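Local coordinates for DNA protection during starvation protein (Halobacterium salinarum, PDB 1TJO) that probably protects DNA from oxidative damage by oxidising ferrous iron with hydrogen peroxide and storing it as a ferric mineral inside a hollow shell of twelve subunits, at residues L48-H52 and L67-A71; L119-M123 and I166-L170. All coordinates share one frame; numbering follows the deposited sequence.

Contact 1 of 2, residues L48-H52 and L67-A71; sequences LKKHH and LGEAA. With FE (Fe (III) ion), chain J.
His52 lays one face of its imidazole over CA of Gly68, and ND1 comes within 3.5 Å of that CA. The glycine lets the ring lie this close to the backbone of helix 60-87. With CG anti to the backbone N (chi1 164°), the ring leans across the neighbouring helix, and NE2 reaches the ferric ion at 2.2 Å. ND1 is hydrogen-bonded to the carbonyl oxygen of His64, a second-shell contact that helps fix the ring's rotation. Helices 24-54 and 60-87 run antiparallel here, their local axes 8.4 Å apart, as neighbours in the four-helix bundle of the Dps branch of the ferritins. The ferroxidase site lies between subunits: Asp79 and Glu83 of a second subunit bind the same iron. One turn back on helix 24-54, Leu48 crosses Leu67 at an angle, CD2 to CD2 at 4.0 Å, while its CD1 rests against CB of Ala70 at 3.9 Å. Leu67 CD1 packs against the peptide between His51 and His52, 3.7 Å from His52 N. Lys49, bent along its chain, sets CD 3.7 Å from CB of Ala71; its NZ donates to a water that in turn donates to Gly68 O, and bonds Asp79 of the second subunit.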
ATOM      1  N   LEU A  48     -14.801 -24.496 -13.384  1.00 18.03           N
ATOM      2  CA  LEU A  48     -14.754 -23.034 -13.465  1.00 17.31           C
ATOM      3  C   LEU A  48     -13.491 -22.627 -14.216  1.00 18.39           C
ATOM      4  O   LEU A  48     -13.520 -21.728 -15.060  1.00 17.19           O
ATOM      5  CB  LEU A  48     -14.777 -22.409 -12.073  1.00 16.63           C
ATOM      6  CG  LEU A  48     -16.089 -22.512 -11.324  1.00 17.52           C
ATOM      7  CD1 LEU A  48     -15.957 -22.038  -9.916  1.00 20.12           C
ATOM      8  CD2 LEU A  48     -17.223 -21.740 -11.983  1.00 19.47           C
ATOM      9  N   LYS A  49     -12.382 -23.284 -13.890  1.00 16.89           N
ATOM     10  CA  LYS A  49     -11.132 -23.043 -14.626  1.00 18.18           C
ATOM     11  C   LYS A  49     -11.302 -23.315 -16.095  1.00 17.78           C
ATOM     12  O   LYS A  49     -10.954 -22.496 -16.896  1.00 16.57           O
ATOM     13  CB  LYS A  49      -9.975 -23.879 -14.074  1.00 17.28           C
ATOM     14  CG  LYS A  49      -9.405 -23.419 -12.722  1.00 19.95           C
ATOM     15  CD  LYS A  49      -8.977 -22.007 -12.746  1.00 25.69           C
ATOM     16  CE  LYS A  49      -7.702 -21.777 -13.405  1.00 29.61           C
ATOM     17  NZ  LYS A  49      -6.851 -20.760 -12.582  1.00 31.02           N
ATOM     18  N   LYS A  50     -11.900 -24.451 -16.458  1.00 15.92           N
ATOM     19  CA  LYS A  50     -12.169 -24.759 -17.850  1.00 17.55           C
ATOM     20  C   LYS A  50     -12.936 -23.635 -18.531  1.00 16.68           C
ATOM     21  O   LYS A  50     -12.602 -23.200 -19.618  1.00 16.50           O
ATOM     22  CB  LYS A  50     -13.026 -26.008 -17.930  1.00 17.46           C
ATOM     23  CG  LYS A  50     -13.401 -26.366 -19.330  1.00 16.44           C
ATOM     24  CD  LYS A  50     -14.210 -27.649 -19.312  1.00 19.15           C
ATOM     25  CE  LYS A  50     -14.571 -28.045 -20.714  1.00 18.27           C
ATOM     26  NZ  LYS A  50     -15.489 -29.235 -20.816  1.00 20.00           N
ATOM     27  N   HIS A  51     -14.019 -23.217 -17.917  1.00 16.77           N
ATOM     28  CA  HIS A  51     -14.856 -22.178 -18.507  1.00 17.34           C
ATOM     29  C   HIS A  51     -14.161 -20.818 -18.608  1.00 17.45           C
ATOM     30  O   HIS A  51     -14.351 -20.129 -19.620  1.00 17.86           O
ATOM     31  CB  HIS A  51     -16.189 -22.125 -17.785  1.00 16.75           C
ATOM     32  CG  HIS A  51     -16.958 -23.404 -17.914  1.00 17.62           C
ATOM     33  ND1 HIS A  51     -17.997 -23.748 -17.081  1.00 17.81           N
ATOM     34  CD2 HIS A  51     -16.818 -24.430 -18.790  1.00 18.98           C
ATOM     35  CE1 HIS A  51     -18.458 -24.939 -17.441  1.00 17.02           C
ATOM     36  NE2 HIS A  51     -17.762 -25.372 -18.474  1.00 19.41           N
ATOM     37  N   HIS A  52     -13.407 -20.444 -17.564  1.00 17.98           N
ATOM     38  CA  HIS A  52     -12.476 -19.295 -17.583  1.00 17.75           C
ATOM     39  C   HIS A  52     -11.511 -19.330 -18.781  1.00 17.85           C
ATOM     40  O   HIS A  52     -11.376 -18.383 -19.491  1.00 17.85           O
ATOM     41  CB  HIS A  52     -11.768 -19.291 -16.229  1.00 19.13           C
ATOM     42  CG  HIS A  52     -10.527 -18.464 -16.135  1.00 20.23           C
ATOM     43  ND1 HIS A  52     -10.565 -17.095 -15.946  1.00 20.41           N
ATOM     44  CD2 HIS A  52      -9.233 -18.823 -16.045  1.00 21.70           C
ATOM     45  CE1 HIS A  52      -9.333 -16.648 -15.753  1.00 25.00           C
ATOM     46  NE2 HIS A  52      -8.497 -17.670 -15.834  1.00 21.72           N
ATOM     47  N   LEU A  67     -15.124 -15.773 -13.802  1.00 17.68           N
ATOM     48  CA  LEU A  67     -14.928 -17.217 -13.639  1.00 16.90           C
ATOM     49  C   LEU A  67     -13.589 -17.469 -12.956  1.00 18.55           C
ATOM     50  O   LEU A  67     -13.481 -18.401 -12.152  1.00 19.51           O
ATOM     51  CB  LEU A  67     -15.048 -17.984 -14.953  1.00 18.46           C
ATOM     52  CG  LEU A  67     -16.444 -17.978 -15.571  1.00 19.95           C
ATOM     53  CD1 LEU A  67     -16.422 -18.314 -17.066  1.00 19.62           C
ATOM     54  CD2 LEU A  67     -17.333 -18.958 -14.803  1.00 23.90           C
ATOM     55  N   GLY A  68     -12.596 -16.637 -13.261  1.00 20.24           N
ATOM     56  CA  GLY A  68     -11.306 -16.778 -12.571  1.00 21.06           C
ATOM     57  C   GLY A  68     -11.453 -16.507 -11.061  1.00 20.30           C
ATOM     58  O   GLY A  68     -10.918 -17.256 -10.240  1.00 22.10           O
ATOM     59  N   GLU A  69     -12.157 -15.442 -10.694  1.00 19.79           N
ATOM     60  CA  GLU A  69     -12.447 -15.094  -9.300  1.00 21.24           C
ATOM     61  C   GLU A  69     -13.286 -16.205  -8.633  1.00 19.08           C
ATOM     62  O   GLU A  69     -13.029 -16.581  -7.481  1.00 19.97           O
ATOM     63  CB  GLU A  69     -13.209 -13.783  -9.219  1.00 23.01           C
ATOM     64  CG  GLU A  69     -12.426 -12.553  -9.649  1.00 32.74           C
ATOM     65  CD  GLU A  69     -13.343 -11.325  -9.733  1.00 41.79           C
ATOM     66  OE1 GLU A  69     -13.788 -10.837  -8.638  1.00 49.07           O
ATOM     67  OE2 GLU A  69     -13.675 -10.871 -10.879  1.00 48.04           O
ATOM     68  N   ALA A  70     -14.258 -16.740  -9.345  1.00 18.71           N
ATOM     69  CA  ALA A  70     -15.107 -17.819  -8.811  1.00 18.27           C
ATOM     70  C   ALA A  70     -14.262 -19.058  -8.539  1.00 16.92           C
ATOM     71  O   ALA A  70     -14.451 -19.733  -7.537  1.00 17.94           O
ATOM     72  CB  ALA A  70     -16.236 -18.166  -9.720  1.00 19.72           C
ATOM     73  N   ALA A  71     -13.334 -19.373  -9.432  1.00 17.75           N
ATOM     74  CA  ALA A  71     -12.459 -20.511  -9.226  1.00 17.61           C
ATOM     75  C   ALA A  71     -11.550 -20.287  -8.026  1.00 19.66           C
ATOM     76  O   ALA A  71     -11.284 -21.214  -7.242  1.00 20.30           O
ATOM     77  CB  ALA A  71     -11.627 -20.772 -10.471  1.00 17.13           C
TER
HETATM   78 FE    FE J1301      -6.304 -17.574 -15.835  0.50 24.99          FE
HETATM   79  O   HOH W   1      -8.455 -18.471 -10.986  1.00 37.94           O
HETATM   80  O   HOH W   2      -6.159 -15.619 -15.799  1.00 31.90           O
HETATM   81  O   HOH W   3      -6.351 -17.359 -13.543  1.00 33.35           O

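Contact 2 of 2, residues L119-M123 and I166-L170; sequences LANDM and IEHYL. With MG (magnesium ion), chain H.
Ile166 pushes its CG2 branch into the hollow between Leu119 and Met123, one helical turn apart on helix 115-142. The methyl sits 3.5 Å from Leu119 O, 3.9 Å from Leu119 CB and 3.9 Å from Met123 CB, touching backbone and side chains alike. CG2 is anti to the backbone N, while CG1 (chi1 -67°) lies beside that N and, extended at chi2, carries CD1 to 4.0 Å from CB of Asp122. One forked residue thus meets three residues of the partner helix. Met123 slides past Ile166 in the opposite direction: its chain runs straight out to SD, which comes to rest 3.9 Å from CA of Glu167, and the final bend at chi3 (63°) turns only the methyl. A turn later Leu170 sets CD1 4.0 Å from the backbone N of Ala120 and CD2 near CB of Leu119, its branches resting on consecutive residues; Met123 SD, 4.2 Å from Leu170 CD1, closes this side. On the flank that also meets helix 60-87, Leu119 CD2 meets CB of Tyr169 at 4.0 Å, while the phenol OH is hydrogen-bonded to Asp62. His168 points to the far side of its helix, where NE2 binds magnesium together with Glu56 of a third subunit and Gln86 of a fourth. Helices 115-142 and 146-169 thus pair within the ferritin-like four-helix bundle of a Dps protein, beside a metal-binding subunit interface associated with iron translocation.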
ATOM      1  N   LEU A 119     -22.230 -22.229 -18.334  1.00 18.04           N
ATOM      2  CA  LEU A 119     -22.700 -21.659 -17.106  1.00 19.10           C
ATOM      3  C   LEU A 119     -23.859 -22.430 -16.486  1.00 19.21           C
ATOM      4  O   LEU A 119     -23.895 -22.545 -15.276  1.00 18.68           O
ATOM      5  CB  LEU A 119     -23.086 -20.204 -17.292  1.00 19.64           C
ATOM      6  CG  LEU A 119     -22.087 -19.077 -17.038  1.00 26.23           C
ATOM      7  CD1 LEU A 119     -20.610 -19.391 -16.969  1.00 24.71           C
ATOM      8  CD2 LEU A 119     -22.461 -17.826 -17.797  1.00 23.61           C
ATOM      9  N   ALA A 120     -24.772 -22.969 -17.300  1.00 19.07           N
ATOM     10  CA  ALA A 120     -25.876 -23.730 -16.738  1.00 19.75           C
ATOM     11  C   ALA A 120     -25.357 -24.998 -16.048  1.00 19.26           C
ATOM     12  O   ALA A 120     -25.851 -25.406 -14.990  1.00 19.07           O
ATOM     13  CB  ALA A 120     -26.839 -24.083 -17.802  1.00 20.53           C
ATOM     14  N   ASN A 121     -24.341 -25.624 -16.626  1.00 18.56           N
ATOM     15  CA  ASN A 121     -23.721 -26.790 -16.000  1.00 18.93           C
ATOM     16  C   ASN A 121     -23.056 -26.413 -14.651  1.00 19.48           C
ATOM     17  O   ASN A 121     -23.141 -27.176 -13.639  1.00 20.40           O
ATOM     18  CB  ASN A 121     -22.682 -27.417 -16.942  1.00 18.29           C
ATOM     19  CG  ASN A 121     -23.289 -28.147 -18.098  1.00 20.18           C
ATOM     20  OD1 ASN A 121     -24.429 -28.579 -18.025  1.00 20.90           O
ATOM     21  ND2 ASN A 121     -22.521 -28.358 -19.160  1.00 18.16           N
ATOM     22  N   ASP A 122     -22.451 -25.227 -14.609  1.00 18.96           N
ATOM     23  CA  ASP A 122     -21.824 -24.759 -13.372  1.00 20.36           C
ATOM     24  C   ASP A 122     -22.861 -24.472 -12.315  1.00 19.55           C
ATOM     25  O   ASP A 122     -22.659 -24.775 -11.152  1.00 19.65           O
ATOM     26  CB  ASP A 122     -20.978 -23.491 -13.604  1.00 20.61           C
ATOM     27  CG  ASP A 122     -19.801 -23.752 -14.490  1.00 22.99           C
ATOM     28  OD1 ASP A 122     -19.391 -24.953 -14.589  1.00 20.74           O
ATOM     29  OD2 ASP A 122     -19.227 -22.814 -15.124  1.00 21.61           O
ATOM     30  N   MET A 123     -23.941 -23.840 -12.725  1.00 20.26           N
ATOM     31  CA  MET A 123     -25.045 -23.477 -11.848  1.00 21.51           C
ATOM     32  C   MET A 123     -25.586 -24.714 -11.129  1.00 21.59           C
ATOM     33  O   MET A 123     -25.862 -24.652  -9.953  1.00 21.35           O
ATOM     34  CB  MET A 123     -26.169 -22.782 -12.625  1.00 23.36           C
ATOM     35  CG  MET A 123     -26.950 -21.858 -11.710  1.00 26.27           C
ATOM     36  SD  MET A 123     -28.231 -20.892 -12.565  1.00 32.72           S
ATOM     37  CE  MET A 123     -29.167 -22.089 -13.054  1.00 33.29           C
ATOM     38  N   ILE A 166     -24.089 -16.240 -11.585  1.00 19.15           N
ATOM     39  CA  ILE A 166     -24.365 -17.078 -12.770  1.00 20.87           C
ATOM     40  C   ILE A 166     -25.821 -17.035 -13.156  1.00 20.11           C
ATOM     41  O   ILE A 166     -26.151 -16.892 -14.365  1.00 19.85           O
ATOM     42  CB  ILE A 166     -23.843 -18.539 -12.571  1.00 21.41           C
ATOM     43  CG1 ILE A 166     -22.320 -18.554 -12.513  1.00 22.74           C
ATOM     44  CG2 ILE A 166     -24.404 -19.503 -13.654  1.00 23.64           C
ATOM     45  CD1 ILE A 166     -21.725 -19.846 -12.011  1.00 27.15           C
ATOM     46  N   GLU A 167     -26.704 -17.119 -12.162  1.00 20.93           N
ATOM     47  CA  GLU A 167     -28.124 -16.975 -12.405  1.00 21.03           C
ATOM     48  C   GLU A 167     -28.439 -15.672 -13.142  1.00 21.04           C
ATOM     49  O   GLU A 167     -29.174 -15.675 -14.121  1.00 19.61           O
ATOM     50  CB  GLU A 167     -28.929 -17.055 -11.089  1.00 22.74           C
ATOM     51  CG  GLU A 167     -30.434 -17.077 -11.304  1.00 27.28           C
ATOM     52  CD  GLU A 167     -31.222 -17.722 -10.173  1.00 33.95           C
ATOM     53  OE1 GLU A 167     -31.294 -17.102  -9.104  1.00 37.48           O
ATOM     54  OE2 GLU A 167     -31.820 -18.809 -10.381  1.00 38.47           O
ATOM     55  N   HIS A 168     -27.859 -14.555 -12.684  1.00 19.24           N
ATOM     56  CA  HIS A 168     -27.979 -13.298 -13.410  1.00 20.03           C
ATOM     57  C   HIS A 168     -27.438 -13.233 -14.806  1.00 19.70           C
ATOM     58  O   HIS A 168     -28.095 -12.652 -15.665  1.00 19.24           O
ATOM     59  CB  HIS A 168     -27.488 -12.143 -12.595  1.00 19.97           C
ATOM     60  CG  HIS A 168     -28.494 -11.681 -11.588  1.00 25.49           C
ATOM     61  ND1 HIS A 168     -28.495 -10.402 -11.060  1.00 23.35           N
ATOM     62  CD2 HIS A 168     -29.570 -12.319 -11.057  1.00 27.00           C
ATOM     63  CE1 HIS A 168     -29.518 -10.290 -10.223  1.00 26.37           C
ATOM     64  NE2 HIS A 168     -30.176 -11.438 -10.199  1.00 28.32           N
ATOM     65  N   TYR A 169     -26.286 -13.858 -15.057  1.00 18.74           N
ATOM     66  CA  TYR A 169     -25.721 -13.844 -16.406  1.00 19.41           C
ATOM     67  C   TYR A 169     -26.657 -14.531 -17.417  1.00 19.18           C
ATOM     68  O   TYR A 169     -26.672 -14.143 -18.579  1.00 20.13           O
ATOM     69  CB  TYR A 169     -24.427 -14.596 -16.446  1.00 18.92           C
ATOM     70  CG  TYR A 169     -23.194 -13.787 -16.097  1.00 20.68           C
ATOM     71  CD1 TYR A 169     -22.863 -12.639 -16.811  1.00 21.95           C
ATOM     72  CD2 TYR A 169     -22.392 -14.165 -15.029  1.00 20.43           C
ATOM     73  CE1 TYR A 169     -21.704 -11.930 -16.514  1.00 23.90           C
ATOM     74  CE2 TYR A 169     -21.266 -13.431 -14.714  1.00 22.80           C
ATOM     75  CZ  TYR A 169     -20.927 -12.333 -15.459  1.00 24.06           C
ATOM     76  OH  TYR A 169     -19.761 -11.643 -15.164  1.00 24.59           O
ATOM     77  N   LEU A 170     -27.398 -15.537 -16.933  1.00 19.45           N
ATOM     78  CA  LEU A 170     -28.330 -16.340 -17.720  1.00 20.02           C
ATOM     79  C   LEU A 170     -29.715 -15.757 -17.886  1.00 20.13           C
ATOM     80  O   LEU A 170     -30.528 -16.281 -18.663  1.00 20.97           O
ATOM     81  CB  LEU A 170     -28.462 -17.743 -17.126  1.00 19.63           C
ATOM     82  CG  LEU A 170     -27.185 -18.567 -17.231  1.00 19.68           C
ATOM     83  CD1 LEU A 170     -27.242 -19.896 -16.501  1.00 22.48           C
ATOM     84  CD2 LEU A 170     -26.745 -18.781 -18.703  1.00 21.68           C
TER
HETATM   85 MG    MG H1402     -32.697 -11.844 -10.045  0.50 30.13          MG
HETATM   86  O   HOH W   4     -32.806 -13.636 -11.172  1.00 38.16           O
HETATM   87  O   HOH W   5     -32.100 -12.925  -8.585  1.00 33.47           O
HETATM   88  O   HOH W   6     -34.632 -11.963  -9.765  1.00 55.73           O

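How the contacts relate
Each contact joins one pair of helices in the same bundle: contact 1 pairs 24-54 with 60-87, and contact 2 pairs 115-142 with 146-169. Contact 1 is the more buried; contact 2 is partly exposed. In both, the two helices meet through apolar groups, but the metal stands differently to them. The iron ligand of contact 1 also packs across the helix pair, whereas the magnesium ligand of contact 2 takes no part in its packing. The pairs meet in the bundle interior, where His51 ND1 and Asp122 OD2 form a probable hydrogen bond at 2.5 Å and Leu67 CD2 lies 4.0 Å from Leu119 CD1.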